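Local coordinates for uncharacterized protein (Pyrococcus horikoshii, PDB 2CYJ) that is of unknown function and belongs to the Mth938-like DUF498/DUF598 family, folding as a small single-chain alpha/beta protein built round a mixed sheet, at residues 51-56 against 82-87. Sequence-based numbering, arbitrary orientation.
Sequences EELEKY and KLVEDK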
loop_
_atom_site.group_PDB
_atom_site.type_symbol
_atom_site.label_atom_id
_atom_site.label_comp_id
_atom_site.label_asym_id
_atom_site.label_seq_id
_atom_site.Cartn_x
_atom_site.Cartn_y
_atom_site.Cartn_z
ATOM N N GLU A 51 -4.468 -2.084 13.476
ATOM C CA GLU A 51 -5.601 -2.982 13.307
ATOM C C GLU A 51 -5.836 -3.242 11.825
ATOM O O GLU A 51 -6.222 -4.345 11.431
ATOM C CB GLU A 51 -6.866 -2.385 13.931
ATOM C CG GLU A 51 -6.846 -2.328 15.459
ATOM C CD GLU A 51 -6.115 -1.112 16.029
ATOM O OE1 GLU A 51 -5.562 -0.298 15.258
ATOM O OE2 GLU A 51 -6.102 -0.970 17.270
ATOM N N GLU A 52 -5.610 -2.224 10.997
ATOM C CA GLU A 52 -5.792 -2.406 9.570
ATOM C C GLU A 52 -4.607 -3.171 8.977
ATOM O O GLU A 52 -4.794 -4.142 8.246
ATOM C CB GLU A 52 -5.945 -1.063 8.833
ATOM C CG GLU A 52 -6.167 -1.279 7.323
ATOM C CD GLU A 52 -6.137 -0.021 6.471
ATOM O OE1 GLU A 52 -5.994 -0.167 5.236
ATOM O OE2 GLU A 52 -6.260 1.097 7.011
ATOM N N LEU A 53 -3.386 -2.739 9.289
ATOM C CA LEU A 53 -2.207 -3.396 8.734
ATOM C C LEU A 53 -2.138 -4.896 9.018
ATOM O O LEU A 53 -1.721 -5.680 8.169
ATOM C CB LEU A 53 -0.933 -2.711 9.238
ATOM C CG LEU A 53 0.408 -3.252 8.732
ATOM C CD1 LEU A 53 0.435 -3.277 7.199
ATOM C CD2 LEU A 53 1.525 -2.378 9.274
ATOM N N GLU A 54 -2.554 -5.304 10.206
ATOM C CA GLU A 54 -2.512 -6.709 10.569
ATOM C C GLU A 54 -3.328 -7.575 9.614
ATOM O O GLU A 54 -2.991 -8.739 9.399
ATOM C CB GLU A 54 -3.003 -6.881 12.015
ATOM C CG GLU A 54 -2.871 -8.294 12.595
ATOM C CD GLU A 54 -4.049 -9.201 12.274
ATOM O OE1 GLU A 54 -5.117 -8.695 11.867
ATOM O OE2 GLU A 54 -3.911 -10.432 12.451
ATOM N N LYS A 55 -4.387 -7.010 9.033
ATOM C CA LYS A 55 -5.223 -7.769 8.100
ATOM C C LYS A 55 -4.479 -8.122 6.818
ATOM O O LYS A 55 -4.897 -9.022 6.092
ATOM C CB LYS A 55 -6.493 -6.991 7.711
ATOM C CG LYS A 55 -7.398 -6.584 8.861
ATOM C CD LYS A 55 -7.896 -7.796 9.621
ATOM C CE LYS A 55 -8.856 -7.381 10.714
ATOM N NZ LYS A 55 -9.430 -8.561 11.405
ATOM N N TYR A 56 -3.373 -7.432 6.543
ATOM C CA TYR A 56 -2.622 -7.680 5.317
ATOM C C TYR A 56 -1.438 -8.600 5.522
ATOM O O TYR A 56 -0.690 -8.856 4.579
ATOM C CB TYR A 56 -2.148 -6.358 4.714
ATOM C CG TYR A 56 -3.260 -5.350 4.560
ATOM C CD1 TYR A 56 -3.042 -4.004 4.830
ATOM C CD2 TYR A 56 -4.546 -5.752 4.198
ATOM C CE1 TYR A 56 -4.086 -3.071 4.754
ATOM C CE2 TYR A 56 -5.594 -4.825 4.114
ATOM C CZ TYR A 56 -5.352 -3.492 4.397
ATOM O OH TYR A 56 -6.373 -2.580 4.326
ATOM N N LYS A 82 5.760 -0.370 14.123
ATOM C CA LYS A 82 6.296 -1.325 15.092
ATOM C C LYS A 82 5.975 -2.760 14.665
ATOM O O LYS A 82 6.790 -3.673 14.819
ATOM C CB LYS A 82 5.693 -1.052 16.472
ATOM C CG LYS A 82 6.242 -1.927 17.592
ATOM C CD LYS A 82 7.610 -1.453 18.047
ATOM C CE LYS A 82 8.097 -2.264 19.240
ATOM N NZ LYS A 82 9.409 -1.777 19.741
ATOM N N LEU A 83 4.780 -2.949 14.123
ATOM C CA LEU A 83 4.323 -4.255 13.676
ATOM C C LEU A 83 5.256 -4.847 12.614
ATOM O O LEU A 83 5.439 -6.064 12.553
ATOM C CB LEU A 83 2.895 -4.117 13.137
ATOM C CG LEU A 83 2.027 -5.356 12.939
ATOM C CD1 LEU A 83 2.021 -6.203 14.209
ATOM C CD2 LEU A 83 0.613 -4.904 12.587
ATOM N N VAL A 84 5.859 -3.986 11.796
ATOM C CA VAL A 84 6.769 -4.428 10.738
ATOM C C VAL A 84 8.181 -3.860 10.896
ATOM O O VAL A 84 8.889 -3.636 9.916
ATOM C CB VAL A 84 6.216 -4.036 9.346
ATOM C CG1 VAL A 84 4.957 -4.842 9.050
ATOM C CG2 VAL A 84 5.903 -2.553 9.305
ATOM N N GLU A 85 8.590 -3.653 12.142
ATOM C CA GLU A 85 9.901 -3.094 12.424
ATOM C C GLU A 85 11.055 -3.988 11.947
ATOM O O GLU A 85 12.176 -3.514 11.783
ATOM C CB GLU A 85 10.018 -2.793 13.925
ATOM C CG GLU A 85 10.035 -4.019 14.807
ATOM C CD GLU A 85 10.148 -3.676 16.285
ATOM O OE1 GLU A 85 10.667 -2.588 16.605
ATOM O OE2 GLU A 85 9.732 -4.506 17.123
ATOM N N ASP A 86 10.777 -5.265 11.702
ATOM C CA ASP A 86 11.806 -6.192 11.228
ATOM C C ASP A 86 11.868 -6.252 9.705
ATOM O O ASP A 86 12.634 -7.029 9.136
ATOM C CB ASP A 86 11.552 -7.599 11.792
ATOM C CG ASP A 86 10.220 -8.179 11.353
ATOM O OD1 ASP A 86 9.255 -7.403 11.172
ATOM O OD2 ASP A 86 10.127 -9.416 11.206
ATOM N N LYS A 87 11.076 -5.414 9.044
ATOM C CA LYS A 87 11.029 -5.389 7.587
ATOM C C LYS A 87 11.599 -4.097 7.000
ATOM O O LYS A 87 11.856 -3.129 7.720
ATOM C CB LYS A 87 9.576 -5.540 7.123
ATOM C CG LYS A 87 8.847 -6.758 7.669
ATOM C CD LYS A 87 9.534 -8.049 7.262
ATOM C CE LYS A 87 8.688 -9.267 7.608
ATOM N NZ LYS A 87 9.371 -10.530 7.220
#
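Leu83 and Leu53 account for most of the surface buried here, running antiparallel alongside one another: Leu83 reaches the backbone of helix 50-54, while Leu53 passes it toward Val84. In Leu83, CG stands anti to the backbone N (chi1 -164°) and so points across the contact, and chi2 of 51° puts CD2 roughly anti to CA, making this methyl the leading atom. CD2 lies 4.2 Å from Leu53 CG and 4.0 Å from the backbone N of Glu54. Leucine suits this place by its length, which carries the methyl far enough from its own backbone to reach across to the other helix. Glu54 contributes its aliphatic root, with CB 4.2 Å from Leu83 CD2, while its carboxylate turns off at a bend in the chain (chi2 -86°), as befits a charged residue at an exposed border. Leu53 sends CD2 to within 4.2 Å of Val84 CG1. The interface is small and mainly aliphatic, held by van der Waals contact, and joins two short helices, 50-54 and 78-83, on one side of the mixed five-stranded sheet of this alpha/beta fold. Leu53 also rests on Ile113 of the sheet strand 110-115, linking the contact to the interior. Val84, a compact buried residue just past the end of helix 78-83, touches Phe61 as well and starts a type I beta turn, closed by Lys87 N to Val84 O at 3.0 Å, that leads the chain into strand 88-92.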